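UDP-glucose 6-dehydrogenase (Pyrobaculum islandicum, PDB 3VTF) probably catalyses the NAD+-dependent two-step oxidation of UDP-glucose, which it binds, to UDP-glucuronate. Local coordinates at residues D185-G197 / V212-A224. Numbering follows the deposited sequence.
Sequences DFFKPDRIVIGAG and VDAPKLVMKPREA
Phe-187, whose backbone O meets a methyl of Val-212, takes Phe-186 CD2 on one face of its ring, 3.6 Å above the plane and over the centre, while Phe-187 CE1 lies in plane at the Phe-186 edge. Val-212 turns CG1 anti to its backbone N (chi1 -178°), pressing it tightly on the Pro-189 ring, 3.5 Å from Pro-189 CD. Beside it, Ala-214 CB rests on Pro-189 CG, and a water donates to both Pro-189 O and Asp-213 O. Beyond this loop, strands 192-196 and 216-219 run parallel, the ends of a beta-alpha-beta crossover through helix 199-208. Ile-192 N donates to Pro-215 O (2.8 Å) and Ile-192 O accepts from Leu-217 N (2.8 Å); Ile-194 repeats the pattern with Leu-217 O and Met-219 N. Lys-216 lies alongside Ile-192, CE 3.9 Å from Ile-192 CD1; its chain bends at chi2 (135°) and then runs extended, which brings NZ to Val-212 O in the carbonyl plane (2.8 Å), with Tyr-209 O a second acceptor. A methionine in its place would probably leave both carbonyls without their ammonium donor. On the face opposite Ile-192 and Lys-216, Val-193 CG1 touches Ala-224 CB (3.6 Å) and Met-219 SD, and Gly-195 CA lies so near Pro-221 and Ala-224 that a beta carbon would clash. Arg-191 makes a cation-pi contact with substrate-binding Phe-176 and bonds Ala-262 O of the second subunit. Backbone bonds thus set the strand pairing and apolar contacts seat helix 221-251 against it; Lys-216 ties the preceding turn to strand 216-219 within the chain, while Arg-191 carries the edge of the pairing to the second subunit.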
loop_
_atom_site.group_PDB
_atom_site.type_symbol
_atom_site.label_atom_id
_atom_site.label_comp_id
_atom_site.label_asym_id
_atom_site.label_seq_id
_atom_site.Cartn_x
_atom_site.Cartn_y
_atom_site.Cartn_z
ATOM N N ASP A 185 -12.011 7.944 -16.869
ATOM C CA ASP A 185 -12.121 6.720 -16.047
ATOM C C ASP A 185 -13.381 5.973 -16.364
ATOM O O ASP A 185 -13.444 4.739 -16.101
ATOM C CB ASP A 185 -12.198 7.144 -14.528
ATOM C CG ASP A 185 -10.878 7.795 -14.070
ATOM O OD1 ASP A 185 -9.865 7.474 -14.726
ATOM O OD2 ASP A 185 -10.856 8.567 -13.090
ATOM N N PHE A 186 -14.426 6.696 -16.837
ATOM C CA PHE A 186 -15.660 6.017 -17.266
ATOM C C PHE A 186 -15.373 5.130 -18.549
ATOM O O PHE A 186 -15.715 3.938 -18.608
ATOM C CB PHE A 186 -16.826 7.000 -17.527
ATOM C CG PHE A 186 -18.071 6.283 -18.098
ATOM C CD1 PHE A 186 -18.976 5.679 -17.236
ATOM C CD2 PHE A 186 -18.246 6.092 -19.493
ATOM C CE1 PHE A 186 -20.050 4.930 -17.706
ATOM C CE2 PHE A 186 -19.302 5.308 -19.984
ATOM C CZ PHE A 186 -20.248 4.736 -19.097
ATOM N N PHE A 187 -14.762 5.739 -19.571
ATOM C CA PHE A 187 -14.522 5.034 -20.879
ATOM C C PHE A 187 -13.395 4.081 -20.857
ATOM O O PHE A 187 -13.458 3.071 -21.515
ATOM C CB PHE A 187 -14.334 6.034 -22.005
ATOM C CG PHE A 187 -15.600 6.791 -22.306
ATOM C CD1 PHE A 187 -16.704 6.126 -22.830
ATOM C CD2 PHE A 187 -15.685 8.163 -22.088
ATOM C CE1 PHE A 187 -17.887 6.834 -23.119
ATOM C CE2 PHE A 187 -16.846 8.885 -22.366
ATOM C CZ PHE A 187 -17.953 8.217 -22.874
ATOM N N LYS A 188 -12.428 4.345 -19.997
ATOM C CA LYS A 188 -11.275 3.462 -19.894
ATOM C C LYS A 188 -11.010 3.094 -18.421
ATOM O O LYS A 188 -9.947 3.364 -17.912
ATOM C CB LYS A 188 -10.024 4.119 -20.511
ATOM C CG LYS A 188 -10.125 4.570 -21.973
ATOM C CD LYS A 188 -8.911 5.498 -22.286
ATOM C CE LYS A 188 -8.828 6.030 -23.711
ATOM N NZ LYS A 188 -9.053 4.949 -24.674
ATOM N N PRO A 189 -11.934 2.344 -17.789
ATOM C CA PRO A 189 -11.743 1.964 -16.372
ATOM C C PRO A 189 -10.617 0.925 -16.258
ATOM O O PRO A 189 -10.396 0.154 -17.196
ATOM C CB PRO A 189 -13.060 1.308 -16.011
ATOM C CG PRO A 189 -13.540 0.707 -17.299
ATOM C CD PRO A 189 -13.193 1.814 -18.337
ATOM N N ASP A 190 -9.940 0.851 -15.112
ATOM C CA ASP A 190 -8.964 -0.227 -14.917
ATOM C C ASP A 190 -9.675 -1.539 -14.815
ATOM O O ASP A 190 -9.142 -2.544 -15.187
ATOM C CB ASP A 190 -8.272 0.083 -13.559
ATOM C CG ASP A 190 -7.338 1.292 -13.621
ATOM O OD1 ASP A 190 -6.972 1.723 -14.752
ATOM O OD2 ASP A 190 -6.972 1.835 -12.539
ATOM N N ARG A 191 -10.892 -1.590 -14.224
ATOM C CA ARG A 191 -11.628 -2.842 -14.160
ATOM C C ARG A 191 -13.111 -2.472 -13.851
ATOM O O ARG A 191 -13.390 -1.346 -13.456
ATOM C CB ARG A 191 -11.112 -3.837 -13.115
ATOM C CG ARG A 191 -11.378 -3.516 -11.638
ATOM C CD ARG A 191 -10.609 -2.225 -11.282
ATOM N NE ARG A 191 -10.378 -2.199 -9.796
ATOM C CZ ARG A 191 -10.327 -1.092 -9.051
ATOM N NH1 ARG A 191 -10.527 0.150 -9.575
ATOM N NH2 ARG A 191 -10.096 -1.239 -7.733
ATOM N N ILE A 192 -14.020 -3.368 -14.195
ATOM C CA ILE A 192 -15.453 -3.227 -13.900
ATOM C C ILE A 192 -15.834 -4.318 -12.940
ATOM O O ILE A 192 -15.528 -5.531 -13.184
ATOM C CB ILE A 192 -16.267 -3.350 -15.236
ATOM C CG1 ILE A 192 -16.053 -2.089 -16.054
ATOM C CG2 ILE A 192 -17.775 -3.496 -14.917
ATOM C CD1 ILE A 192 -16.528 -2.254 -17.507
ATOM N N VAL A 193 -16.432 -3.954 -11.789
ATOM C CA VAL A 193 -16.756 -4.932 -10.792
ATOM C C VAL A 193 -18.287 -5.056 -10.744
ATOM O O VAL A 193 -19.006 -4.053 -10.556
ATOM C CB VAL A 193 -16.262 -4.449 -9.402
ATOM C CG1 VAL A 193 -16.733 -5.419 -8.306
ATOM C CG2 VAL A 193 -14.719 -4.412 -9.411
ATOM N N ILE A 194 -18.778 -6.262 -10.953
ATOM C CA ILE A 194 -20.205 -6.522 -10.966
ATOM C C ILE A 194 -20.514 -7.512 -9.857
ATOM O O ILE A 194 -20.163 -8.665 -9.948
ATOM C CB ILE A 194 -20.637 -7.126 -12.321
ATOM C CG1 ILE A 194 -20.482 -6.113 -13.447
ATOM C CG2 ILE A 194 -22.072 -7.606 -12.276
ATOM C CD1 ILE A 194 -20.299 -6.738 -14.802
ATOM N N GLY A 195 -21.179 -7.058 -8.809
ATOM C CA GLY A 195 -21.612 -7.967 -7.775
ATOM C C GLY A 195 -23.078 -8.265 -7.981
ATOM O O GLY A 195 -23.918 -7.565 -7.468
ATOM N N ALA A 196 -23.353 -9.331 -8.721
ATOM C CA ALA A 196 -24.695 -9.639 -9.172
ATOM C C ALA A 196 -25.448 -10.456 -8.156
ATOM O O ALA A 196 -24.919 -11.399 -7.615
ATOM C CB ALA A 196 -24.656 -10.366 -10.501
ATOM N N GLY A 197 -26.689 -10.075 -7.903
ATOM C CA GLY A 197 -27.511 -10.843 -6.989
ATOM C C GLY A 197 -27.979 -12.137 -7.698
ATOM O O GLY A 197 -28.331 -13.067 -7.033
ATOM N N VAL A 212 -17.014 -1.625 -23.524
ATOM C CA VAL A 212 -15.897 -1.055 -22.761
ATOM C C VAL A 212 -14.799 -2.076 -22.685
ATOM O O VAL A 212 -15.046 -3.187 -22.245
ATOM C CB VAL A 212 -16.312 -0.588 -21.349
ATOM C CG1 VAL A 212 -15.095 0.048 -20.614
ATOM C CG2 VAL A 212 -17.452 0.434 -21.491
ATOM N N ASP A 213 -13.594 -1.736 -23.175
ATOM C CA ASP A 213 -12.507 -2.724 -23.187
ATOM C C ASP A 213 -11.774 -2.727 -21.829
ATOM O O ASP A 213 -10.805 -1.994 -21.615
ATOM C CB ASP A 213 -11.549 -2.400 -24.346
ATOM C CG ASP A 213 -10.378 -3.355 -24.414
ATOM O OD1 ASP A 213 -10.499 -4.550 -24.100
ATOM O OD2 ASP A 213 -9.288 -2.863 -24.705
ATOM N N ALA A 214 -12.224 -3.562 -20.885
ATOM C CA ALA A 214 -11.565 -3.574 -19.537
ATOM C C ALA A 214 -11.914 -4.924 -18.921
ATOM O O ALA A 214 -12.978 -5.452 -19.241
ATOM C CB ALA A 214 -12.163 -2.377 -18.723
ATOM N N PRO A 215 -11.085 -5.469 -18.023
ATOM C CA PRO A 215 -11.444 -6.687 -17.279
ATOM C C PRO A 215 -12.778 -6.511 -16.465
ATOM O O PRO A 215 -12.992 -5.433 -15.866
ATOM C CB PRO A 215 -10.238 -6.944 -16.338
ATOM C CG PRO A 215 -9.337 -5.804 -16.491
ATOM C CD PRO A 215 -9.725 -4.970 -17.681
ATOM N N LYS A 216 -13.671 -7.504 -16.565
ATOM C CA LYS A 216 -15.002 -7.454 -15.889
ATOM C C LYS A 216 -15.012 -8.594 -14.908
ATOM O O LYS A 216 -14.763 -9.699 -15.285
ATOM C CB LYS A 216 -16.090 -7.645 -16.920
ATOM C CG LYS A 216 -16.215 -6.353 -17.750
ATOM C CD LYS A 216 -16.327 -6.616 -19.262
ATOM C CE LYS A 216 -16.425 -5.248 -20.009
ATOM N NZ LYS A 216 -16.557 -5.484 -21.516
ATOM N N LEU A 217 -15.163 -8.313 -13.636
ATOM C CA LEU A 217 -15.128 -9.330 -12.628
ATOM C C LEU A 217 -16.485 -9.495 -11.985
ATOM O O LEU A 217 -16.994 -8.567 -11.306
ATOM C CB LEU A 217 -14.118 -8.982 -11.508
ATOM C CG LEU A 217 -12.625 -9.078 -11.864
ATOM C CD1 LEU A 217 -12.248 -8.166 -13.006
ATOM C CD2 LEU A 217 -11.826 -8.579 -10.647
ATOM N N VAL A 218 -17.054 -10.684 -12.099
ATOM C CA VAL A 218 -18.368 -10.914 -11.582
ATOM C C VAL A 218 -18.187 -11.611 -10.240
ATOM O O VAL A 218 -17.405 -12.573 -10.122
ATOM C CB VAL A 218 -19.195 -11.847 -12.554
ATOM C CG1 VAL A 218 -20.491 -12.330 -11.870
ATOM C CG2 VAL A 218 -19.448 -11.098 -13.880
ATOM N N MET A 219 -18.840 -11.146 -9.201
ATOM C CA MET A 219 -18.619 -11.682 -7.857
ATOM C C MET A 219 -19.878 -11.469 -7.024
ATOM O O MET A 219 -20.826 -10.957 -7.528
ATOM C CB MET A 219 -17.397 -11.028 -7.200
ATOM C CG MET A 219 -17.531 -9.540 -6.974
ATOM S SD MET A 219 -16.015 -8.754 -6.370
ATOM C CE MET A 219 -14.886 -8.979 -7.719
ATOM N N LYS A 220 -19.902 -11.885 -5.772
ATOM C CA LYS A 220 -21.064 -11.619 -4.916
ATOM C C LYS A 220 -21.260 -10.129 -4.628
ATOM O O LYS A 220 -20.303 -9.382 -4.596
ATOM C CB LYS A 220 -20.925 -12.342 -3.589
ATOM C CG LYS A 220 -20.519 -13.798 -3.668
ATOM C CD LYS A 220 -20.541 -14.410 -2.280
ATOM C CE LYS A 220 -20.386 -15.914 -2.302
ATOM N NZ LYS A 220 -20.187 -16.398 -0.913
ATOM N N PRO A 221 -22.493 -9.709 -4.353
ATOM C CA PRO A 221 -22.756 -8.299 -4.090
ATOM C C PRO A 221 -21.941 -7.800 -2.888
ATOM O O PRO A 221 -21.420 -6.711 -2.942
ATOM C CB PRO A 221 -24.253 -8.285 -3.800
ATOM C CG PRO A 221 -24.782 -9.346 -4.684
ATOM C CD PRO A 221 -23.752 -10.443 -4.568
ATOM N N ARG A 222 -21.811 -8.602 -1.850
ATOM C CA ARG A 222 -20.999 -8.226 -0.704
ATOM C C ARG A 222 -19.515 -8.038 -1.041
ATOM O O ARG A 222 -18.880 -7.156 -0.495
ATOM C CB ARG A 222 -21.151 -9.240 0.422
ATOM C CG ARG A 222 -22.284 -8.942 1.368
ATOM C CD ARG A 222 -22.361 -9.956 2.495
ATOM N NE ARG A 222 -23.529 -9.675 3.295
ATOM C CZ ARG A 222 -23.737 -10.087 4.534
ATOM N NH1 ARG A 222 -22.858 -10.835 5.171
ATOM N NH2 ARG A 222 -24.853 -9.741 5.136
ATOM N N GLU A 223 -18.969 -8.904 -1.886
ATOM C CA GLU A 223 -17.578 -8.787 -2.297
ATOM C C GLU A 223 -17.332 -7.517 -3.079
ATOM O O GLU A 223 -16.440 -6.774 -2.752
ATOM C CB GLU A 223 -17.159 -9.993 -3.118
ATOM C CG GLU A 223 -17.118 -11.264 -2.314
ATOM C CD GLU A 223 -17.024 -12.515 -3.151
ATOM O OE1 GLU A 223 -17.515 -12.539 -4.278
ATOM O OE2 GLU A 223 -16.458 -13.478 -2.658
ATOM N N ALA A 224 -18.195 -7.231 -4.041
ATOM C CA ALA A 224 -18.113 -5.964 -4.789
ATOM C C ALA A 224 -18.214 -4.738 -3.851
ATOM O O ALA A 224 -17.470 -3.755 -4.014
ATOM C CB ALA A 224 -19.221 -5.964 -5.809
HETATM O O HOH W 1 -9.918 0.328 -19.991
#